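ABC transporter substrate-binding protein-branched chain amino acid transport (Streptococcus pneumoniae, PDB 4GNR) binds isoleucine and probably hands branched-chain amino acids to the membrane components of an ABC importer. Local coordinates at residues A26-E37 / S280-H291; K193-V202 / M219-G227. One frame throughout, in Å; residues are numbered along the deposited sequence.

Interaction 1 (A26-E37 / S280-H291). With ILE (isoleucine), chain B.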
# COMPACT_ATOMS: atom_id res chain seq x y z
N ALA A 26 -5.81 -2.84 -7.97
CA ALA A 26 -4.62 -2.18 -8.52
C ALA A 26 -3.45 -3.18 -8.56
O ALA A 26 -2.69 -3.24 -9.53
CB ALA A 26 -4.24 -0.97 -7.69
N GLU A 27 -3.29 -3.93 -7.48
CA GLU A 27 -2.19 -4.90 -7.39
C GLU A 27 -2.37 -6.04 -8.39
O GLU A 27 -1.41 -6.48 -9.02
CB GLU A 27 -1.99 -5.38 -5.96
CG GLU A 27 -1.57 -4.20 -5.10
CD GLU A 27 -1.05 -4.52 -3.73
OE1 GLU A 27 -0.75 -5.65 -3.35
OE2 GLU A 27 -0.88 -3.46 -2.99
N GLN A 28 -3.61 -6.52 -8.53
CA GLN A 28 -3.92 -7.54 -9.53
C GLN A 28 -3.47 -7.05 -10.92
O GLN A 28 -2.83 -7.79 -11.69
CB GLN A 28 -5.43 -7.83 -9.50
CG GLN A 28 -5.91 -8.81 -10.55
CD GLN A 28 -7.44 -8.81 -10.60
OE1 GLN A 28 -8.10 -7.77 -10.45
NE2 GLN A 28 -8.01 -9.97 -10.83
N LYS A 29 -3.85 -5.82 -11.25
CA LYS A 29 -3.50 -5.27 -12.58
C LYS A 29 -2.00 -5.11 -12.75
O LYS A 29 -1.45 -5.44 -13.83
CB LYS A 29 -4.23 -3.95 -12.83
CG LYS A 29 -5.73 -4.14 -13.08
CD LYS A 29 -6.48 -2.82 -13.26
CE LYS A 29 -7.99 -3.02 -13.34
NZ LYS A 29 -8.73 -1.73 -13.25
N GLY A 30 -1.32 -4.57 -11.75
CA GLY A 30 0.13 -4.40 -11.88
C GLY A 30 0.87 -5.75 -11.96
O GLY A 30 1.80 -5.93 -12.76
N ALA A 31 0.46 -6.69 -11.10
CA ALA A 31 1.07 -8.02 -11.08
C ALA A 31 0.83 -8.76 -12.40
O ALA A 31 1.74 -9.38 -12.94
CB ALA A 31 0.54 -8.81 -9.89
N GLN A 32 -0.40 -8.70 -12.89
CA GLN A 32 -0.72 -9.40 -14.14
C GLN A 32 0.05 -8.80 -15.32
O GLN A 32 0.46 -9.53 -16.23
CB GLN A 32 -2.22 -9.40 -14.40
CG GLN A 32 -2.59 -10.31 -15.58
CD GLN A 32 -2.35 -11.78 -15.30
OE1 GLN A 32 -2.88 -12.32 -14.33
NE2 GLN A 32 -1.62 -12.45 -16.18
N LEU A 33 0.23 -7.47 -15.32
CA LEU A 33 1.01 -6.82 -16.39
C LEU A 33 2.44 -7.39 -16.39
O LEU A 33 2.99 -7.72 -17.44
CB LEU A 33 1.02 -5.32 -16.20
CG LEU A 33 1.82 -4.51 -17.22
CD1 LEU A 33 1.25 -4.69 -18.62
CD2 LEU A 33 1.88 -3.05 -16.80
N ALA A 34 3.05 -7.48 -15.21
CA ALA A 34 4.40 -8.03 -15.11
C ALA A 34 4.43 -9.48 -15.63
O ALA A 34 5.33 -9.85 -16.38
CB ALA A 34 4.90 -7.96 -13.68
N VAL A 35 3.47 -10.31 -15.18
CA VAL A 35 3.43 -11.70 -15.65
C VAL A 35 3.33 -11.76 -17.18
O VAL A 35 4.03 -12.52 -17.84
CB VAL A 35 2.28 -12.48 -15.00
CG1 VAL A 35 2.11 -13.81 -15.70
CG2 VAL A 35 2.55 -12.66 -13.51
N ASP A 36 2.42 -10.98 -17.73
CA ASP A 36 2.22 -10.99 -19.19
C ASP A 36 3.50 -10.66 -19.93
O ASP A 36 3.84 -11.28 -20.94
CB ASP A 36 1.08 -10.05 -19.58
CG ASP A 36 -0.30 -10.55 -19.12
OD1 ASP A 36 -0.47 -11.73 -18.73
OD2 ASP A 36 -1.22 -9.74 -19.25
N GLU A 37 4.19 -9.64 -19.46
CA GLU A 37 5.44 -9.22 -20.10
C GLU A 37 6.52 -10.27 -19.98
O GLU A 37 7.22 -10.58 -20.96
CB GLU A 37 5.91 -7.90 -19.53
CG GLU A 37 4.99 -6.74 -19.89
CD GLU A 37 5.41 -5.43 -19.25
OE1 GLU A 37 6.23 -5.48 -18.31
OE2 GLU A 37 4.88 -4.36 -19.64
N SER A 280 -1.79 3.25 -9.71
CA SER A 280 -1.49 3.80 -8.39
C SER A 280 -0.16 3.18 -7.92
O SER A 280 0.39 2.24 -8.51
CB SER A 280 -2.52 3.49 -7.32
OG SER A 280 -2.42 2.17 -6.89
N THR A 281 0.32 3.69 -6.79
CA THR A 281 1.53 3.19 -6.16
C THR A 281 1.40 1.69 -5.88
O THR A 281 2.42 1.00 -5.84
CB THR A 281 1.80 3.95 -4.82
OG1 THR A 281 3.07 3.58 -4.31
CG2 THR A 281 0.74 3.75 -3.79
N PHE A 282 0.18 1.18 -5.66
CA PHE A 282 0.01 -0.23 -5.35
C PHE A 282 0.21 -1.10 -6.60
O PHE A 282 0.75 -2.19 -6.50
CB PHE A 282 -1.30 -0.46 -4.62
CG PHE A 282 -1.35 0.37 -3.36
CD1 PHE A 282 -0.36 0.23 -2.40
CD2 PHE A 282 -2.34 1.30 -3.13
CE1 PHE A 282 -0.33 1.03 -1.25
CE2 PHE A 282 -2.34 2.08 -1.97
CZ PHE A 282 -1.33 1.95 -1.04
N ALA A 283 -0.26 -0.63 -7.76
CA ALA A 283 0.02 -1.35 -9.01
C ALA A 283 1.55 -1.41 -9.23
O ALA A 283 2.07 -2.45 -9.65
CB ALA A 283 -0.64 -0.69 -10.19
N ALA A 284 2.24 -0.29 -8.99
CA ALA A 284 3.69 -0.23 -9.19
C ALA A 284 4.42 -1.20 -8.24
O ALA A 284 5.30 -1.94 -8.65
CB ALA A 284 4.16 1.21 -8.97
N LEU A 285 4.04 -1.19 -6.95
CA LEU A 285 4.66 -2.10 -5.99
C LEU A 285 4.41 -3.56 -6.37
O LEU A 285 5.32 -4.39 -6.26
CB LEU A 285 4.15 -1.84 -4.57
CG LEU A 285 4.71 -0.58 -3.89
CD1 LEU A 285 3.86 -0.21 -2.69
CD2 LEU A 285 6.18 -0.76 -3.47
N ALA A 286 3.20 -3.89 -6.82
CA ALA A 286 2.87 -5.27 -7.18
C ALA A 286 3.64 -5.75 -8.42
O ALA A 286 4.06 -6.90 -8.49
CB ALA A 286 1.38 -5.43 -7.37
N TYR A 287 3.81 -4.84 -9.38
CA TYR A 287 4.60 -5.13 -10.59
C TYR A 287 6.03 -5.51 -10.16
O TYR A 287 6.60 -6.51 -10.62
CB TYR A 287 4.55 -3.90 -11.49
CG TYR A 287 5.28 -4.01 -12.80
CD1 TYR A 287 6.62 -3.66 -12.90
CD2 TYR A 287 4.62 -4.40 -13.96
CE1 TYR A 287 7.28 -3.69 -14.12
CE2 TYR A 287 5.27 -4.43 -15.19
CZ TYR A 287 6.60 -4.07 -15.27
OH TYR A 287 7.28 -4.04 -16.45
N ASP A 288 6.63 -4.71 -9.27
CA ASP A 288 7.96 -5.02 -8.76
C ASP A 288 7.97 -6.35 -7.99
O ASP A 288 8.93 -7.11 -8.11
CB ASP A 288 8.52 -3.90 -7.89
CG ASP A 288 9.13 -2.76 -8.69
OD1 ASP A 288 9.24 -2.85 -9.93
OD2 ASP A 288 9.58 -1.79 -8.02
N SER A 289 6.94 -6.63 -7.18
CA SER A 289 6.91 -7.88 -6.43
C SER A 289 6.95 -9.09 -7.37
O SER A 289 7.63 -10.08 -7.07
CB SER A 289 5.72 -7.97 -5.50
OG SER A 289 5.85 -7.19 -4.32
N VAL A 290 6.20 -9.04 -8.47
CA VAL A 290 6.25 -10.15 -9.43
C VAL A 290 7.67 -10.31 -10.00
O VAL A 290 8.16 -11.42 -10.11
CB VAL A 290 5.21 -9.99 -10.55
CG1 VAL A 290 5.48 -10.98 -11.68
CG2 VAL A 290 3.82 -10.16 -9.99
N HIS A 291 8.31 -9.21 -10.39
CA HIS A 291 9.68 -9.31 -10.91
C HIS A 291 10.63 -9.87 -9.86
O HIS A 291 11.55 -10.63 -10.20
CB HIS A 291 10.17 -7.97 -11.45
CG HIS A 291 9.71 -7.72 -12.83
ND1 HIS A 291 10.36 -8.29 -13.90
CD2 HIS A 291 8.67 -7.02 -13.34
CE1 HIS A 291 9.77 -7.95 -15.02
NE2 HIS A 291 8.74 -7.17 -14.72
N ILE B . -0.32 -0.09 3.84
CA ILE B . -1.75 -0.47 4.05
C ILE B . -1.81 -1.76 4.86
O ILE B . -2.93 -2.22 5.16
CB ILE B . -2.59 -0.42 2.74
CG1 ILE B . -1.88 -1.11 1.60
CG2 ILE B . -2.99 1.08 2.23
CD1 ILE B . -2.72 -1.15 0.34
OXT ILE B . -0.73 -2.27 5.23
O HOH W 1 8.44 -6.79 -17.49
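Gly30 and Ala283 bring the two helices together. Their CA atoms lie only 4.2 Å apart, and Gly30 CA directs a C-H toward Ala283 O across 3.5 Å. With no side chain at Gly30, the axes can close to 7.0 Å while crossing at -38°. Alanines line much of the rest of the seam: Ala286 CB rests against Glu27 O, and Ala31 CB meets Val290 CG2 at 3.5 Å. Val290 CG1 reaches on to Ala34 and Val35. In this type I periplasmic-binding-protein fold, helix 21-40 follows the first strand of the N-terminal lobe, and helix 281-297 packs on it with its N-terminal end toward the ligand cleft. There Phe282 takes the isoleucine CD1 over one ring face, 3.6 Å from CE1, while Thr281 CG2 covers the opposite face. Glu27 OE2 approaches Phe282 CB but is held by Ser106 OG, a hydroxyl of the same pocket. The far end is more polar and partly exposed. Tyr287 sits as a knob among Gly30, Leu33, Ala34 and Glu37; with CG anti to the backbone N (chi1 -179°), its ring runs along helix 21-40 to Glu37. Tyr287 OH donates to the syn lone pair of Glu37 OE1, 2.6 Å away, carboxylate and ring standing 89° apart. Water 1 donates to the same oxygen and bonds His291 NE2 in the imidazole plane.

Interaction 2 (K193-V202 / M219-G227). With MG (magnesium ion), chain D.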
# COMPACT_ATOMS: atom_id res chain seq x y z
N LYS A 193 -14.69 21.63 13.82
CA LYS A 193 -14.84 22.89 13.09
C LYS A 193 -14.70 24.19 13.88
O LYS A 193 -14.14 25.20 13.41
CB LYS A 193 -16.18 22.89 12.37
CG LYS A 193 -16.39 24.09 11.50
CD LYS A 193 -17.73 24.00 10.82
CE LYS A 193 -18.03 25.21 9.96
NZ LYS A 193 -19.39 25.10 9.36
N GLY A 194 -15.21 24.14 15.09
CA GLY A 194 -15.22 25.25 16.02
C GLY A 194 -13.94 25.46 16.77
O GLY A 194 -13.90 26.28 17.70
N LYS A 195 -12.91 24.71 16.42
CA LYS A 195 -11.60 24.83 17.05
C LYS A 195 -10.55 25.27 16.05
O LYS A 195 -10.61 24.92 14.91
CB LYS A 195 -11.12 23.50 17.59
CG LYS A 195 -11.98 22.88 18.68
CD LYS A 195 -11.50 21.48 19.06
CE LYS A 195 -12.26 20.87 20.26
NZ LYS A 195 -12.04 21.61 21.55
N ASP A 196 -9.63 26.12 16.44
CA ASP A 196 -8.63 26.48 15.48
C ASP A 196 -7.71 25.26 15.41
O ASP A 196 -7.48 24.55 16.39
CB ASP A 196 -7.78 27.66 15.91
CG ASP A 196 -6.92 28.23 14.77
OD1 ASP A 196 -7.26 27.95 13.60
OD2 ASP A 196 -5.94 28.95 15.05
N PHE A 197 -7.30 24.94 14.20
CA PHE A 197 -6.33 23.84 13.95
C PHE A 197 -5.73 24.22 12.63
O PHE A 197 -6.34 25.00 11.89
CB PHE A 197 -6.89 22.41 13.96
CG PHE A 197 -8.05 22.25 13.09
CD1 PHE A 197 -7.91 22.01 11.74
CD2 PHE A 197 -9.31 22.38 13.61
CE1 PHE A 197 -9.01 21.91 10.94
CE2 PHE A 197 -10.40 22.30 12.82
CZ PHE A 197 -10.27 22.06 11.48
N ASP A 198 -4.56 23.67 12.36
CA ASP A 198 -3.83 23.96 11.14
C ASP A 198 -3.88 22.81 10.14
O ASP A 198 -3.58 22.99 8.98
CB ASP A 198 -2.36 24.26 11.50
CG ASP A 198 -2.22 25.41 12.46
OD1 ASP A 198 -2.92 26.42 12.31
OD2 ASP A 198 -1.34 25.34 13.36
N ALA A 199 -4.23 21.62 10.60
CA ALA A 199 -4.32 20.43 9.74
C ALA A 199 -5.07 19.34 10.47
O ALA A 199 -5.15 19.36 11.71
CB ALA A 199 -2.91 19.94 9.34
N ILE A 200 -5.61 18.42 9.68
CA ILE A 200 -6.28 17.24 10.20
C ILE A 200 -5.52 16.01 9.64
O ILE A 200 -5.39 15.89 8.44
CB ILE A 200 -7.76 17.12 9.77
CG1 ILE A 200 -8.53 18.40 10.10
CG2 ILE A 200 -8.38 15.92 10.45
CD1 ILE A 200 -10.01 18.32 9.68
N VAL A 201 -5.00 15.18 10.53
CA VAL A 201 -4.27 13.96 10.16
C VAL A 201 -5.27 12.80 10.28
O VAL A 201 -5.86 12.63 11.34
CB VAL A 201 -3.04 13.76 11.06
CG1 VAL A 201 -2.39 12.43 10.78
CG2 VAL A 201 -2.03 14.89 10.85
N VAL A 202 -5.45 12.04 9.19
CA VAL A 202 -6.45 10.99 9.11
C VAL A 202 -5.86 9.64 8.69
O VAL A 202 -5.84 9.29 7.52
CB VAL A 202 -7.60 11.37 8.12
CG1 VAL A 202 -8.72 10.31 8.12
CG2 VAL A 202 -8.19 12.76 8.46
N MET A 219 -18.80 20.93 4.98
CA MET A 219 -19.20 21.80 6.08
C MET A 219 -18.25 22.99 6.29
O MET A 219 -18.32 23.68 7.31
CB MET A 219 -19.48 21.07 7.38
CG MET A 219 -18.28 20.49 8.00
SD MET A 219 -18.61 19.82 9.67
CE MET A 219 -19.71 18.49 9.26
N GLY A 220 -17.40 23.27 5.31
CA GLY A 220 -16.54 24.45 5.41
C GLY A 220 -15.18 24.34 6.02
O GLY A 220 -14.57 25.37 6.33
N ILE A 221 -14.74 23.12 6.27
CA ILE A 221 -13.38 22.91 6.80
C ILE A 221 -12.48 22.81 5.57
O ILE A 221 -12.60 21.88 4.77
CB ILE A 221 -13.29 21.64 7.60
CG1 ILE A 221 -14.17 21.74 8.84
CG2 ILE A 221 -11.83 21.38 8.00
CD1 ILE A 221 -14.32 20.42 9.59
N ASP A 222 -11.59 23.80 5.44
CA ASP A 222 -10.67 23.92 4.30
C ASP A 222 -9.21 23.61 4.56
O ASP A 222 -8.42 23.49 3.62
CB ASP A 222 -10.76 25.36 3.76
CG ASP A 222 -12.10 25.66 3.20
OD1 ASP A 222 -12.76 24.69 2.78
OD2 ASP A 222 -12.47 26.85 3.17
N LYS A 223 -8.84 23.50 5.82
CA LYS A 223 -7.46 23.25 6.21
C LYS A 223 -6.94 21.92 5.66
O LYS A 223 -7.71 21.01 5.33
CB LYS A 223 -7.29 23.28 7.74
CG LYS A 223 -7.31 24.67 8.39
CD LYS A 223 -6.08 25.55 8.00
CE LYS A 223 -6.08 26.90 8.63
NZ LYS A 223 -4.87 27.67 8.20
N PRO A 224 -5.61 21.79 5.55
CA PRO A 224 -5.03 20.55 5.04
C PRO A 224 -5.51 19.30 5.75
O PRO A 224 -5.64 19.29 6.98
CB PRO A 224 -3.53 20.76 5.30
CG PRO A 224 -3.34 22.25 5.14
CD PRO A 224 -4.59 22.83 5.80
N ILE A 225 -5.79 18.27 4.94
CA ILE A 225 -6.14 16.91 5.42
C ILE A 225 -4.96 16.05 4.93
O ILE A 225 -4.66 16.05 3.73
CB ILE A 225 -7.49 16.42 4.96
CG1 ILE A 225 -8.57 17.32 5.61
CG2 ILE A 225 -7.70 14.95 5.36
CD1 ILE A 225 -9.96 17.03 5.10
N VAL A 226 -4.31 15.35 5.85
CA VAL A 226 -3.08 14.61 5.57
C VAL A 226 -3.25 13.14 5.92
O VAL A 226 -3.72 12.80 7.01
CB VAL A 226 -1.93 15.21 6.41
CG1 VAL A 226 -0.58 14.57 6.05
CG2 VAL A 226 -1.85 16.73 6.24
N GLY A 227 -2.85 12.29 4.99
CA GLY A 227 -3.00 10.86 5.16
C GLY A 227 -1.75 10.07 4.89
O GLY A 227 -0.73 10.56 4.40
MG MG D . -4.74 30.00 13.63
O HOH W 2 -5.42 28.96 11.99
O HOH W 3 -2.09 26.65 8.93
O HOH W 4 -3.37 28.53 13.78
O HOH W 5 -6.50 31.36 13.24
O HOH W 6 -3.63 30.87 15.29
O HOH W 7 -3.53 31.12 12.49
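Lys193 NZ donates to the carbonyl oxygen Met219 O, a 2.7 Å bond. The lysine gets there fully stretched, CG anti to the backbone N (chi1 -175°) and every later torsion extended, a reach that carries its methylenes obliquely across Ile221. Met219 leads out of helix 206-218, and Gly220, at positive phi, is the C-prime residue of the Schellman motif that ends it, with Ile221 N returning to Ala216 O. Ile221 then turns inward: its CG2 meets the edge of the Phe197 ring, 3.9 Å from CZ, and equally touches Ile200 CD1.

Beyond these apolar contacts the chain enters the sheet. Strands 199-201 and 225-227 run parallel as neighbours in a beta-alpha-beta crossover through helix 206-218, part of the C-terminal lobe. Pro224 O accepts from Ile200 N at 2.8 Å, Ile200 O from Val226 N, and Val226 O from Val202 N at 2.9 Å with an N-H...O angle of 171°. Ile200 and Ile225 share one face, where helix 206-218 covers Ile225; Val201 and Val226 point to the other.

At the outer end Lys223, bent at chi2 (-67°), slides past Phe197 in the opposite direction, and its CG packs on Phe197 O. Its NZ gives a hydrogen bond to water 3. Asp196 OD2 binds the magnesium ion at 2.1 Å, and five waters complete the shell; one of them, water 4, donates to Asp198 OD1. Asp198 OD2 is held by the backbone N of Lys144 and Lys145. With a single protein ligand, the metal is gripped mostly through water, which suggests a peripheral surface site, whereas the strand pairing rests on backbone bonds and buried aliphatic side chains.

From the N terminus the chain lays down strand 7-14 and then helix 21-40, which waits for its partner until helix 281-297 arrives: interaction 1 closes a loop of more than 240 residues. Inside that loop the chain completes the first lobe's sheet and builds most of the second lobe's, whose last two strands, 335-341 and 344-351, come later. There interaction 2 closes a short loop, with one helix between strands 199-201 and 225-227. The two are therefore nested, not crossed. The centres of interactions 1 and 2 are about 34 Å apart. Interaction 1 ties a late helix back to the N-terminal lobe; interaction 2 joins neighbouring strands of the other lobe's sheet. The bound isoleucine lies at the inner end of interaction 1, its nearest atom about 10 Å from Gly227 of interaction 2.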